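PDB 6OK1: lipid-transfer protein from Thermomonospora curvata, which is a lipid-transfer protein of the thiolase superfamily whose precise function is not established. Local coordinates for residues A149-M160 / I205-C214. Numbering follows the deposited sequence.
Sequences AQWVAMFARRYM and IVEPLHLLDC
Pro208 meets the helix at Ala153, Ala156 and Met160, and with 80 Å² covered it is the largest contributor to this contact. Its ring atoms are spread along the helix: CD lies 3.9 Å from Ala153 CB, CG 3.7 Å from Ala156 CB, and CB 3.4 Å from Met160 SD. The Met160 and Pro208 side chains run past each other in opposite directions, and the Met160 chain bends at chi3 (68°) where SD meets the ring. A cis peptide bond precedes Pro208 and belongs to the tight turn in which Leu209 N donates to Val206 O. Ile205 and Val206 both face Leu209, which makes a classic beta bulge. The CB atoms of Val206, Pro208 and Leu209 are all directed toward the helix.

Val206 straddles the first turn of the segment. CG2, anti to its own backbone N, sits 3.7 Å from Ala153 CB and also touches Gln150 CG, whose chain crosses it at about a right angle; CG1 instead rests 3.6 Å from Ala149 O. Leu209 packs beside it, with CD1 3.8 Å from Ala153 CA and CD2 near Ala149 O. Ala149, Ala153 and Ala156, small residues on the side facing the loop, are consistent with this close apolar packing, with Gln150 and Val206 CA atoms 6.0 Å apart. One water bridges the segments, accepting from Gln150 NE2 and donating to Ile205 O, while Gln150 OE1 receives the N-H groups of Asn146 and Thr147.

The 205-214 segment therefore lies against helix 148-163, with Phe170 of helix 167-182 touching Ala156 and Met160, and Phe297 touching Ala149 and Val152. Val206 and Glu207 pair antiparallel with a strand of the chain of another protein in the assembly, so the sheet continues across that interface.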
loop_
_atom_site.group_PDB
_atom_site.type_symbol
_atom_site.label_atom_id
_atom_site.label_comp_id
_atom_site.label_asym_id
_atom_site.label_seq_id
_atom_site.Cartn_x
_atom_site.Cartn_y
_atom_site.Cartn_z
ATOM N N ALA A 149 -17.793 -6.754 13.167
ATOM C CA ALA A 149 -18.379 -6.955 14.483
ATOM C C ALA A 149 -18.310 -8.417 14.894
ATOM O O ALA A 149 -18.009 -8.731 16.055
ATOM C CB ALA A 149 -19.825 -6.494 14.500
ATOM N N GLN A 150 -18.600 -9.324 13.964
ATOM C CA GLN A 150 -18.551 -10.745 14.295
ATOM C C GLN A 150 -17.121 -11.186 14.543
ATOM O O GLN A 150 -16.857 -11.998 15.440
ATOM C CB GLN A 150 -19.165 -11.555 13.165
ATOM C CG GLN A 150 -20.676 -11.295 12.983
ATOM C CD GLN A 150 -21.201 -11.733 11.635
ATOM O OE1 GLN A 150 -20.430 -12.074 10.719
ATOM N NE2 GLN A 150 -22.532 -11.715 11.489
ATOM N N TRP A 151 -16.181 -10.668 13.747
ATOM C CA TRP A 151 -14.790 -11.047 13.955
ATOM C C TRP A 151 -14.322 -10.644 15.346
ATOM O O TRP A 151 -13.598 -11.401 15.998
ATOM C CB TRP A 151 -13.888 -10.440 12.858
ATOM C CG TRP A 151 -14.242 -10.895 11.513
ATOM C CD1 TRP A 151 -14.800 -12.077 11.184
ATOM C CD2 TRP A 151 -14.133 -10.141 10.283
ATOM N NE1 TRP A 151 -15.053 -12.120 9.821
ATOM C CE2 TRP A 151 -14.640 -10.951 9.253
ATOM C CE3 TRP A 151 -13.648 -8.862 9.968
ATOM C CZ2 TRP A 151 -14.695 -10.535 7.933
ATOM C CZ3 TRP A 151 -13.688 -8.447 8.654
ATOM C CH2 TRP A 151 -14.224 -9.280 7.652
ATOM N N VAL A 152 -14.739 -9.460 15.817
ATOM C CA VAL A 152 -14.376 -8.977 17.142
ATOM C C VAL A 152 -15.112 -9.773 18.205
ATOM O O VAL A 152 -14.558 -10.085 19.270
ATOM C CB VAL A 152 -14.669 -7.465 17.267
ATOM C CG1 VAL A 152 -14.531 -6.987 18.726
ATOM C CG2 VAL A 152 -13.724 -6.647 16.358
ATOM N N ALA A 153 -16.370 -10.111 17.934
ATOM C CA ALA A 153 -17.184 -10.818 18.918
ATOM C C ALA A 153 -16.572 -12.151 19.289
ATOM O O ALA A 153 -16.680 -12.581 20.445
ATOM C CB ALA A 153 -18.583 -11.008 18.380
ATOM N N MET A 154 -15.886 -12.805 18.344
ATOM C CA MET A 154 -15.263 -14.086 18.639
ATOM C C MET A 154 -14.192 -13.957 19.715
ATOM O O MET A 154 -14.083 -14.820 20.610
ATOM C CB MET A 154 -14.681 -14.683 17.356
ATOM C CG MET A 154 -14.317 -16.156 17.487
ATOM S SD MET A 154 -15.725 -17.251 17.609
ATOM C CE MET A 154 -16.211 -17.322 15.884
ATOM N N PHE A 155 -13.419 -12.868 19.684
ATOM C CA PHE A 155 -12.461 -12.588 20.747
ATOM C C PHE A 155 -13.165 -12.214 22.046
ATOM O O PHE A 155 -12.789 -12.671 23.133
ATOM C CB PHE A 155 -11.539 -11.431 20.357
ATOM C CG PHE A 155 -10.639 -11.717 19.192
ATOM C CD1 PHE A 155 -9.687 -12.744 19.260
ATOM C CD2 PHE A 155 -10.691 -10.937 18.049
ATOM C CE1 PHE A 155 -8.848 -12.993 18.199
ATOM C CE2 PHE A 155 -9.821 -11.170 16.984
ATOM C CZ PHE A 155 -8.901 -12.200 17.071
ATOM N N ALA A 156 -14.141 -11.317 21.957
ATOM C CA ALA A 156 -14.786 -10.805 23.166
ATOM C C ALA A 156 -15.415 -11.933 23.985
ATOM O O ALA A 156 -15.317 -11.951 25.221
ATOM C CB ALA A 156 -15.835 -9.770 22.763
ATOM N N ARG A 157 -16.049 -12.894 23.317
ATOM C CA ARG A 157 -16.700 -13.982 24.046
ATOM C C ARG A 157 -15.686 -14.782 24.837
ATOM O O ARG A 157 -15.970 -15.221 25.953
ATOM C CB ARG A 157 -17.450 -14.910 23.090
ATOM C CG ARG A 157 -18.189 -16.067 23.782
ATOM C CD ARG A 157 -19.361 -15.556 24.665
ATOM N NE ARG A 157 -20.008 -16.616 25.450
ATOM C CZ ARG A 157 -19.551 -17.115 26.602
ATOM N NH1 ARG A 157 -18.415 -16.674 27.147
ATOM N NH2 ARG A 157 -20.241 -18.080 27.219
ATOM N N ARG A 158 -14.505 -15.009 24.261
ATOM C CA ARG A 158 -13.473 -15.757 24.972
ATOM C C ARG A 158 -12.880 -14.938 26.114
ATOM O O ARG A 158 -12.545 -15.482 27.178
ATOM C CB ARG A 158 -12.386 -16.197 23.990
ATOM C CG ARG A 158 -11.309 -17.096 24.641
ATOM C CD ARG A 158 -11.812 -18.515 24.879
ATOM N NE ARG A 158 -10.871 -19.239 25.750
ATOM C CZ ARG A 158 -10.931 -20.540 25.999
ATOM N NH1 ARG A 158 -11.862 -21.295 25.427
ATOM N NH2 ARG A 158 -10.039 -21.096 26.821
ATOM N N TYR A 159 -12.754 -13.626 25.925
ATOM C CA TYR A 159 -12.260 -12.767 27.002
ATOM C C TYR A 159 -13.226 -12.783 28.191
ATOM O O TYR A 159 -12.800 -12.831 29.359
ATOM C CB TYR A 159 -12.056 -11.352 26.459
ATOM C CG TYR A 159 -11.501 -10.366 27.468
ATOM C CD1 TYR A 159 -12.343 -9.705 28.338
ATOM C CD2 TYR A 159 -10.150 -10.089 27.533
ATOM C CE1 TYR A 159 -11.852 -8.818 29.271
ATOM C CE2 TYR A 159 -9.644 -9.199 28.470
ATOM C CZ TYR A 159 -10.508 -8.569 29.341
ATOM O OH TYR A 159 -10.060 -7.658 30.287
ATOM N N MET A 160 -14.529 -12.778 27.909
ATOM C CA MET A 160 -15.531 -12.909 28.973
ATOM C C MET A 160 -15.375 -14.227 29.706
ATOM O O MET A 160 -15.468 -14.284 30.938
ATOM C CB MET A 160 -16.931 -12.840 28.386
ATOM C CG MET A 160 -17.314 -11.491 27.820
ATOM S SD MET A 160 -18.827 -11.537 26.836
ATOM C CE MET A 160 -20.074 -11.885 28.072
ATOM N N ILE A 205 -26.300 -7.089 18.040
ATOM C CA ILE A 205 -25.798 -7.208 16.677
ATOM C C ILE A 205 -25.267 -8.635 16.549
ATOM O O ILE A 205 -25.829 -9.473 15.826
ATOM C CB ILE A 205 -24.735 -6.132 16.397
ATOM C CG1 ILE A 205 -25.357 -4.728 16.494
ATOM C CG2 ILE A 205 -24.085 -6.325 15.031
ATOM C CD1 ILE A 205 -26.518 -4.511 15.535
ATOM N N VAL A 206 -24.204 -8.930 17.287
ATOM C CA VAL A 206 -23.639 -10.274 17.364
ATOM C C VAL A 206 -23.142 -10.460 18.788
ATOM O O VAL A 206 -22.261 -9.718 19.243
ATOM C CB VAL A 206 -22.505 -10.487 16.341
ATOM C CG1 VAL A 206 -21.514 -9.311 16.312
ATOM C CG2 VAL A 206 -21.766 -11.798 16.613
ATOM N N GLU A 207 -23.738 -11.405 19.511
ATOM C CA GLU A 207 -23.374 -11.560 20.906
ATOM C C GLU A 207 -21.872 -11.794 20.987
ATOM O O GLU A 207 -21.341 -12.612 20.221
ATOM C CB GLU A 207 -24.113 -12.727 21.564
ATOM C CG GLU A 207 -25.637 -12.552 21.573
ATOM C CD GLU A 207 -26.349 -13.681 22.321
ATOM O OE1 GLU A 207 -25.890 -14.054 23.418
ATOM O OE2 GLU A 207 -27.332 -14.222 21.794
ATOM N N PRO A 208 -21.161 -11.140 21.917
ATOM C CA PRO A 208 -21.680 -10.322 23.035
ATOM C C PRO A 208 -21.730 -8.816 22.787
ATOM O O PRO A 208 -21.610 -8.042 23.743
ATOM C CB PRO A 208 -20.686 -10.630 24.144
ATOM C CG PRO A 208 -19.370 -10.739 23.390
ATOM C CD PRO A 208 -19.734 -11.467 22.121
ATOM N N LEU A 209 -21.868 -8.399 21.534
ATOM C CA LEU A 209 -21.852 -6.979 21.172
ATOM C C LEU A 209 -23.270 -6.470 20.922
ATOM O O LEU A 209 -23.981 -6.985 20.050
ATOM C CB LEU A 209 -20.998 -6.734 19.924
ATOM C CG LEU A 209 -19.484 -6.696 20.127
ATOM C CD1 LEU A 209 -18.944 -7.982 20.688
ATOM C CD2 LEU A 209 -18.806 -6.377 18.811
ATOM N N HIS A 210 -23.640 -5.414 21.645
ATOM C CA HIS A 210 -24.842 -4.637 21.404
ATOM C C HIS A 210 -24.602 -3.641 20.270
ATOM O O HIS A 210 -23.470 -3.321 19.914
ATOM C CB HIS A 210 -25.226 -3.848 22.662
ATOM C CG HIS A 210 -25.655 -4.691 23.828
ATOM N ND1 HIS A 210 -26.981 -4.924 24.114
ATOM C CD2 HIS A 210 -24.948 -5.306 24.805
ATOM C CE1 HIS A 210 -27.074 -5.669 25.203
ATOM N NE2 HIS A 210 -25.851 -5.936 25.631
ATOM N N LEU A 211 -25.691 -3.056 19.786
ATOM C CA LEU A 211 -25.572 -1.959 18.826
ATOM C C LEU A 211 -24.648 -0.858 19.340
ATOM O O LEU A 211 -23.796 -0.356 18.599
ATOM C CB LEU A 211 -26.962 -1.411 18.539
ATOM C CG LEU A 211 -27.015 -0.212 17.612
ATOM C CD1 LEU A 211 -26.373 -0.523 16.281
ATOM C CD2 LEU A 211 -28.455 0.160 17.421
ATOM N N LEU A 212 -24.760 -0.496 20.619
ATOM C CA LEU A 212 -23.950 0.597 21.127
ATOM C C LEU A 212 -22.504 0.193 21.463
ATOM O O LEU A 212 -21.742 1.050 21.909
ATOM C CB LEU A 212 -24.646 1.244 22.349
ATOM C CG LEU A 212 -25.784 2.178 21.941
ATOM C CD1 LEU A 212 -26.591 2.573 23.150
ATOM C CD2 LEU A 212 -25.243 3.419 21.247
ATOM N N ASP A 213 -22.089 -1.063 21.196
ATOM C CA ASP A 213 -20.672 -1.440 21.213
ATOM C C ASP A 213 -19.981 -1.170 19.887
ATOM O O ASP A 213 -18.757 -1.344 19.798
ATOM C CB ASP A 213 -20.520 -2.931 21.535
ATOM C CG ASP A 213 -20.877 -3.235 22.954
ATOM O OD1 ASP A 213 -20.336 -2.532 23.821
ATOM O OD2 ASP A 213 -21.704 -4.142 23.180
ATOM N N CYS A 214 -20.731 -0.754 18.869
ATOM C CA CYS A 214 -20.259 -0.680 17.495
ATOM C C CYS A 214 -20.306 0.754 17.006
ATOM O O CYS A 214 -21.327 1.419 17.169
ATOM C CB CYS A 214 -21.121 -1.526 16.559
ATOM S SG CYS A 214 -21.294 -3.229 17.066
HETATM O O HOH W 1 -24.435 -9.984 13.198
#